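One contact in two related proteins. Structure 1 is KLLA0C04147p from Kluyveromyces lactis, which binds ergosterol in its OSBP-related lipid-binding domain and probably transfers sterols between membranes: PDB 5H2D (chain A, 1.60 Å), residues L125-E130 and T351-R356. Structure 2 is oxysterol-binding protein homolog 3 from Saccharomyces cerevisiae: PDB 4IC4 (chain B, 1.50 Å), residues L124-E129 and T319-R324. Both blocks share one frame: the second was fitted to the first on N, CA, C and O of the twelve residues, RMSD 0.22 Å. Numbering follows each deposited sequence.

Structure 1 (5H2D); sequences LGETFE and TDTRLR.
Thr353 turns its hydroxyl to the carboxylate of Glu127 where the start of strand 128-133, in the antiparallel barrel of the OSBP-related domain, lies against the loop before helix 357-363; a single beta bridge pairs Thr128 with Asp352. OG1 of Thr353 sits 2.8 Å from OE1 of Glu127. Glu127, extended with CG anti to the backbone N (chi1 -170°), also forms a salt bridge from OE2 to NH1 of Arg356, which Asp358 holds too. The guanidinium of Arg354 grips Glu130 O end-on, with NH1 and NH2 each 2.9 Å away, while CE1 of Phe129 lies over one of its faces. Asp352 OD2 takes the backbone N of Arg354, closing an Asx turn, and salt-bridges its NH1, helping hold the guanidinium. OD1 of Asp352 accepts from Glu130 N and from a water shared with Thr128 OG1. The hydroxyls of Thr128 and Thr351 are hydrogen-bonded, OG1 to OG1 2.6 Å.

Structure 2 (4IC4); sequences LAETFE and TDSRLR.
Ser321 turns its hydroxyl to the carboxylate of Glu126: OG donates to OE1 at 2.6 Å, and also bonds to Ser70. Glu126, extended with CG anti to the backbone N (chi1 176°), forms a salt bridge from OE2 to NH1 of Arg324, which Asp326 holds too. The guanidinium of Arg322 grips Glu129 O end-on, NH1 and NH2 each 2.9 Å away, while CE1 of Phe128 lies over one of its faces. Asp320 OD2 takes the backbone N of Arg322, closing an Asx turn, and salt-bridges its NH1, helping hold the guanidinium. OD1 of Asp320 accepts from Glu129 N and from a water shared with Thr127 OG1. The hydroxyls of Thr127 and Thr319 are hydrogen-bonded, OG1 to OG1 2.7 Å. Ala125 touches Val359. The side chain of Arg324 is about 5 Å from that of Glu346, which binds phosphatidylinositol 4-phosphate, consistent with a contact beside that lipid site.

What differs
At Gly126(A) against Ala125(B) the alanine has a CB that the glycine lacks; phi is positive in both, and the CB of Ala125(B) does not come within 4.5 Å of the facing segment. Thr353(A) against Ser321(B) is the exchange inside the contact. The CB atoms coincide, and OG1 of Thr353(A) and OG of Ser321(B) are 0.4 Å apart after superposition, whereas CG2 of Thr353(A) has no counterpart in the serine. Ser321(B) therefore lacks that methyl, which probably means somewhat less packing beside the glutamate. The link to the glutamate is kept: OG of Ser321(B) bonds to OE1 of Glu126(B) at 2.6 Å, and OG1 of Thr353(A) stands 2.8 Å from OE1 of Glu127(A). Both CB atoms touch that carboxylate. Around them, Glu127(A), Thr128(A), Phe129(A), Glu130(A), Thr351(A), Asp352(A) and Arg354(A) keep their places, as do their counterparts, and a water occupies the same spot. The salt bridge from Glu127(A) to Arg356(A) recurs between Glu126(B) and Arg324(B).

Structure 1 (5H2D)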
loop_
_atom_site.group_PDB
_atom_site.type_symbol
_atom_site.label_atom_id
_atom_site.label_comp_id
_atom_site.label_asym_id
_atom_site.label_seq_id
_atom_site.Cartn_x
_atom_site.Cartn_y
_atom_site.Cartn_z
ATOM N N LEU A 125 -9.856 10.689 -11.309
ATOM C CA LEU A 125 -9.981 11.723 -10.289
ATOM C C LEU A 125 -11.292 11.536 -9.527
ATOM O O LEU A 125 -12.367 11.488 -10.132
ATOM C CB LEU A 125 -9.918 13.105 -10.939
ATOM C CG LEU A 125 -9.959 14.291 -9.966
ATOM C CD1 LEU A 125 -8.772 14.303 -8.988
ATOM C CD2 LEU A 125 -10.018 15.586 -10.777
ATOM N N GLY A 126 -11.195 11.418 -8.203
ATOM C CA GLY A 126 -12.365 11.185 -7.389
ATOM C C GLY A 126 -12.694 9.723 -7.184
ATOM O O GLY A 126 -13.596 9.411 -6.397
ATOM N N GLU A 127 -11.985 8.818 -7.855
ATOM C CA GLU A 127 -12.183 7.399 -7.601
ATOM C C GLU A 127 -11.841 7.092 -6.147
ATOM O O GLU A 127 -10.952 7.708 -5.554
ATOM C CB GLU A 127 -11.308 6.571 -8.542
ATOM C CG GLU A 127 -11.625 5.070 -8.533
ATOM C CD GLU A 127 -10.914 4.270 -9.624
ATOM O OE1 GLU A 127 -10.738 3.045 -9.436
ATOM O OE2 GLU A 127 -10.557 4.840 -10.672
ATOM N N THR A 128 -12.581 6.161 -5.552
ATOM C CA THR A 128 -12.350 5.764 -4.177
ATOM C C THR A 128 -12.191 4.255 -4.093
ATOM O O THR A 128 -12.564 3.519 -5.003
ATOM C CB THR A 128 -13.502 6.196 -3.255
ATOM O OG1 THR A 128 -14.733 5.632 -3.746
ATOM C CG2 THR A 128 -13.635 7.707 -3.232
ATOM N N PHE A 129 -11.625 3.796 -2.981
ATOM C CA PHE A 129 -11.601 2.364 -2.729
ATOM C C PHE A 129 -11.659 2.139 -1.226
ATOM O O PHE A 129 -10.878 2.723 -0.473
ATOM C CB PHE A 129 -10.359 1.687 -3.347
ATOM C CG PHE A 129 -10.230 0.214 -2.986
ATOM C CD1 PHE A 129 -11.155 -0.710 -3.456
ATOM C CD2 PHE A 129 -9.197 -0.241 -2.172
ATOM C CE1 PHE A 129 -11.059 -2.047 -3.109
ATOM C CE2 PHE A 129 -9.095 -1.586 -1.834
ATOM C CZ PHE A 129 -10.032 -2.485 -2.305
ATOM N N GLU A 130 -12.609 1.317 -0.795
ATOM C CA GLU A 130 -12.724 0.937 0.604
ATOM C C GLU A 130 -12.436 -0.545 0.760
ATOM O O GLU A 130 -12.653 -1.337 -0.164
ATOM C CB GLU A 130 -14.122 1.232 1.140
ATOM C CG GLU A 130 -15.210 0.500 0.375
ATOM C CD GLU A 130 -16.510 0.405 1.173
ATOM O OE1 GLU A 130 -16.727 -0.659 1.795
ATOM O OE2 GLU A 130 -17.273 1.405 1.186
ATOM N N THR A 351 -18.262 5.700 -6.822
ATOM C CA THR A 351 -16.868 5.902 -7.168
ATOM C C THR A 351 -15.971 4.724 -6.807
ATOM O O THR A 351 -14.780 4.781 -7.118
ATOM C CB THR A 351 -16.335 7.148 -6.458
ATOM O OG1 THR A 351 -16.565 7.004 -5.051
ATOM C CG2 THR A 351 -17.013 8.427 -6.990
ATOM N N ASP A 352 -16.481 3.680 -6.153
ATOM C CA ASP A 352 -15.590 2.619 -5.691
ATOM C C ASP A 352 -14.990 1.850 -6.863
ATOM O O ASP A 352 -15.677 1.528 -7.838
ATOM C CB ASP A 352 -16.311 1.643 -4.758
ATOM C CG ASP A 352 -15.340 0.681 -4.078
ATOM O OD1 ASP A 352 -14.736 1.080 -3.053
ATOM O OD2 ASP A 352 -15.159 -0.451 -4.580
ATOM N N THR A 353 -13.691 1.536 -6.743
ATOM C CA THR A 353 -12.960 0.816 -7.786
ATOM C C THR A 353 -13.635 -0.486 -8.212
ATOM O O THR A 353 -13.544 -0.871 -9.386
ATOM C CB THR A 353 -11.535 0.521 -7.298
ATOM O OG1 THR A 353 -10.895 1.762 -6.967
ATOM C CG2 THR A 353 -10.716 -0.239 -8.384
ATOM N N ARG A 354 -14.313 -1.183 -7.287
ATOM C CA ARG A 354 -14.986 -2.426 -7.677
ATOM C C ARG A 354 -16.004 -2.193 -8.787
ATOM O O ARG A 354 -16.310 -3.117 -9.550
ATOM C CB ARG A 354 -15.675 -3.061 -6.473
ATOM C CG ARG A 354 -14.711 -3.599 -5.445
ATOM C CD ARG A 354 -15.481 -3.953 -4.197
ATOM N NE ARG A 354 -14.621 -4.339 -3.087
ATOM C CZ ARG A 354 -14.126 -3.480 -2.211
ATOM N NH1 ARG A 354 -14.384 -2.188 -2.340
ATOM N NH2 ARG A 354 -13.389 -3.909 -1.201
ATOM N N LEU A 355 -16.528 -0.979 -8.899
ATOM C CA LEU A 355 -17.519 -0.656 -9.918
ATOM C C LEU A 355 -16.901 -0.120 -11.193
ATOM O O LEU A 355 -17.639 0.194 -12.138
ATOM C CB LEU A 355 -18.517 0.372 -9.378
ATOM C CG LEU A 355 -19.188 -0.050 -8.079
ATOM C CD1 LEU A 355 -20.096 1.040 -7.525
ATOM C CD2 LEU A 355 -19.960 -1.348 -8.292
ATOM N N ARG A 356 -15.579 0.007 -11.241
ATOM C CA ARG A 356 -14.930 0.583 -12.413
ATOM C C ARG A 356 -15.004 -0.385 -13.592
ATOM O O ARG A 356 -14.483 -1.501 -13.498
ATOM C CB ARG A 356 -13.484 0.958 -12.090
ATOM C CG ARG A 356 -12.882 1.704 -13.231
ATOM C CD ARG A 356 -11.470 2.188 -12.989
ATOM N NE ARG A 356 -10.974 2.675 -14.266
ATOM C CZ ARG A 356 -9.957 3.512 -14.427
ATOM N NH1 ARG A 356 -9.306 4.003 -13.378
ATOM N NH2 ARG A 356 -9.606 3.864 -15.660
HETATM O O HOH W 1 -15.181 3.559 -2.034
#

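Structure 2 (4IC4)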
loop_
_atom_site.group_PDB
_atom_site.type_symbol
_atom_site.label_atom_id
_atom_site.label_comp_id
_atom_site.label_asym_id
_atom_site.label_seq_id
_atom_site.Cartn_x
_atom_site.Cartn_y
_atom_site.Cartn_z
ATOM N N LEU B 124 -9.779 10.776 -11.104
ATOM C CA LEU B 124 -9.841 11.744 -10.027
ATOM C C LEU B 124 -11.185 11.507 -9.322
ATOM O O LEU B 124 -12.220 11.360 -9.974
ATOM C CB LEU B 124 -9.781 13.167 -10.586
ATOM C CG LEU B 124 -9.949 14.305 -9.580
ATOM C CD1 LEU B 124 -8.837 14.275 -8.542
ATOM C CD2 LEU B 124 -9.925 15.623 -10.337
ATOM N N ALA B 125 -11.151 11.454 -7.995
ATOM C CA ALA B 125 -12.340 11.245 -7.169
ATOM C C ALA B 125 -12.762 9.783 -7.067
ATOM O O ALA B 125 -13.761 9.466 -6.424
ATOM C CB ALA B 125 -13.503 12.107 -7.665
ATOM N N GLU B 126 -12.018 8.895 -7.718
ATOM C CA GLU B 126 -12.306 7.473 -7.599
ATOM C C GLU B 126 -11.936 7.128 -6.151
ATOM O O GLU B 126 -11.030 7.730 -5.567
ATOM C CB GLU B 126 -11.440 6.664 -8.574
ATOM C CG GLU B 126 -11.602 5.149 -8.464
ATOM C CD GLU B 126 -10.885 4.401 -9.579
ATOM O OE1 GLU B 126 -10.497 3.232 -9.369
ATOM O OE2 GLU B 126 -10.716 4.981 -10.673
ATOM N N THR B 127 -12.632 6.157 -5.577
ATOM C CA THR B 127 -12.371 5.755 -4.205
ATOM C C THR B 127 -12.214 4.249 -4.104
ATOM O O THR B 127 -12.509 3.513 -5.046
ATOM C CB THR B 127 -13.540 6.163 -3.279
ATOM O OG1 THR B 127 -14.764 5.611 -3.785
ATOM C CG2 THR B 127 -13.658 7.674 -3.195
ATOM N N PHE B 128 -11.710 3.796 -2.970
ATOM C CA PHE B 128 -11.607 2.373 -2.726
ATOM C C PHE B 128 -11.668 2.146 -1.235
ATOM O O PHE B 128 -10.826 2.635 -0.486
ATOM C CB PHE B 128 -10.319 1.759 -3.273
ATOM C CG PHE B 128 -10.176 0.298 -2.950
ATOM C CD1 PHE B 128 -11.087 -0.631 -3.449
ATOM C CD2 PHE B 128 -9.157 -0.148 -2.112
ATOM C CE1 PHE B 128 -10.989 -1.984 -3.116
ATOM C CE2 PHE B 128 -9.048 -1.497 -1.771
ATOM C CZ PHE B 128 -9.968 -2.422 -2.273
ATOM N N GLU B 129 -12.693 1.429 -0.800
ATOM C CA GLU B 129 -12.831 1.113 0.607
ATOM C C GLU B 129 -12.424 -0.341 0.786
ATOM O O GLU B 129 -12.518 -1.144 -0.147
ATOM C CB GLU B 129 -14.279 1.275 1.077
ATOM C CG GLU B 129 -15.246 0.256 0.468
ATOM C CD GLU B 129 -16.534 0.110 1.267
ATOM O OE1 GLU B 129 -16.848 -1.026 1.671
ATOM O OE2 GLU B 129 -17.234 1.118 1.485
ATOM N N THR B 319 -18.340 5.700 -6.888
ATOM C CA THR B 319 -16.925 5.834 -7.216
ATOM C C THR B 319 -15.936 4.723 -6.859
ATOM O O THR B 319 -14.753 4.836 -7.185
ATOM C CB THR B 319 -16.389 7.125 -6.568
ATOM O OG1 THR B 319 -16.617 7.060 -5.155
ATOM C CG2 THR B 319 -17.107 8.360 -7.123
ATOM N N ASP B 320 -16.384 3.660 -6.198
ATOM C CA ASP B 320 -15.449 2.608 -5.797
ATOM C C ASP B 320 -14.800 1.883 -6.975
ATOM O O ASP B 320 -15.446 1.625 -7.996
ATOM C CB ASP B 320 -16.163 1.595 -4.900
ATOM C CG ASP B 320 -15.196 0.714 -4.124
ATOM O OD1 ASP B 320 -14.700 1.148 -3.062
ATOM O OD2 ASP B 320 -14.928 -0.417 -4.578
ATOM N N SER B 321 -13.520 1.545 -6.832
ATOM C CA SER B 321 -12.796 0.841 -7.892
ATOM C C SER B 321 -13.483 -0.464 -8.297
ATOM O O SER B 321 -13.355 -0.905 -9.440
ATOM C CB SER B 321 -11.365 0.529 -7.453
ATOM O OG SER B 321 -10.610 1.710 -7.243
ATOM N N ARG B 322 -14.202 -1.085 -7.369
ATOM C CA ARG B 322 -14.894 -2.338 -7.677
ATOM C C ARG B 322 -16.010 -2.138 -8.697
ATOM O O ARG B 322 -16.511 -3.108 -9.265
ATOM C CB ARG B 322 -15.509 -2.947 -6.419
ATOM C CG ARG B 322 -14.519 -3.341 -5.338
ATOM C CD ARG B 322 -15.261 -3.946 -4.163
ATOM N NE ARG B 322 -14.383 -4.267 -3.041
ATOM C CZ ARG B 322 -13.912 -3.378 -2.174
ATOM N NH1 ARG B 322 -14.228 -2.093 -2.289
ATOM N NH2 ARG B 322 -13.135 -3.778 -1.175
ATOM N N LEU B 323 -16.400 -0.886 -8.922
ATOM C CA LEU B 323 -17.474 -0.598 -9.860
ATOM C C LEU B 323 -16.975 -0.168 -11.237
ATOM O O LEU B 323 -17.775 0.106 -12.136
ATOM C CB LEU B 323 -18.409 0.465 -9.267
ATOM C CG LEU B 323 -19.027 0.078 -7.916
ATOM C CD1 LEU B 323 -19.955 1.184 -7.427
ATOM C CD2 LEU B 323 -19.780 -1.243 -8.048
ATOM N N ARG B 324 -15.659 -0.112 -11.418
ATOM C CA ARG B 324 -15.112 0.277 -12.716
ATOM C C ARG B 324 -15.344 -0.816 -13.748
ATOM O O ARG B 324 -14.954 -1.971 -13.554
ATOM C CB ARG B 324 -13.620 0.602 -12.612
ATOM C CG ARG B 324 -13.389 2.005 -12.095
ATOM C CD ARG B 324 -11.956 2.458 -12.210
ATOM N NE ARG B 324 -11.423 2.406 -13.569
ATOM C CZ ARG B 324 -10.323 3.052 -13.941
ATOM N NH1 ARG B 324 -9.670 3.798 -13.058
ATOM N NH2 ARG B 324 -9.853 2.937 -15.174
HETATM O O HOH W 2 -15.482 3.586 -2.176
#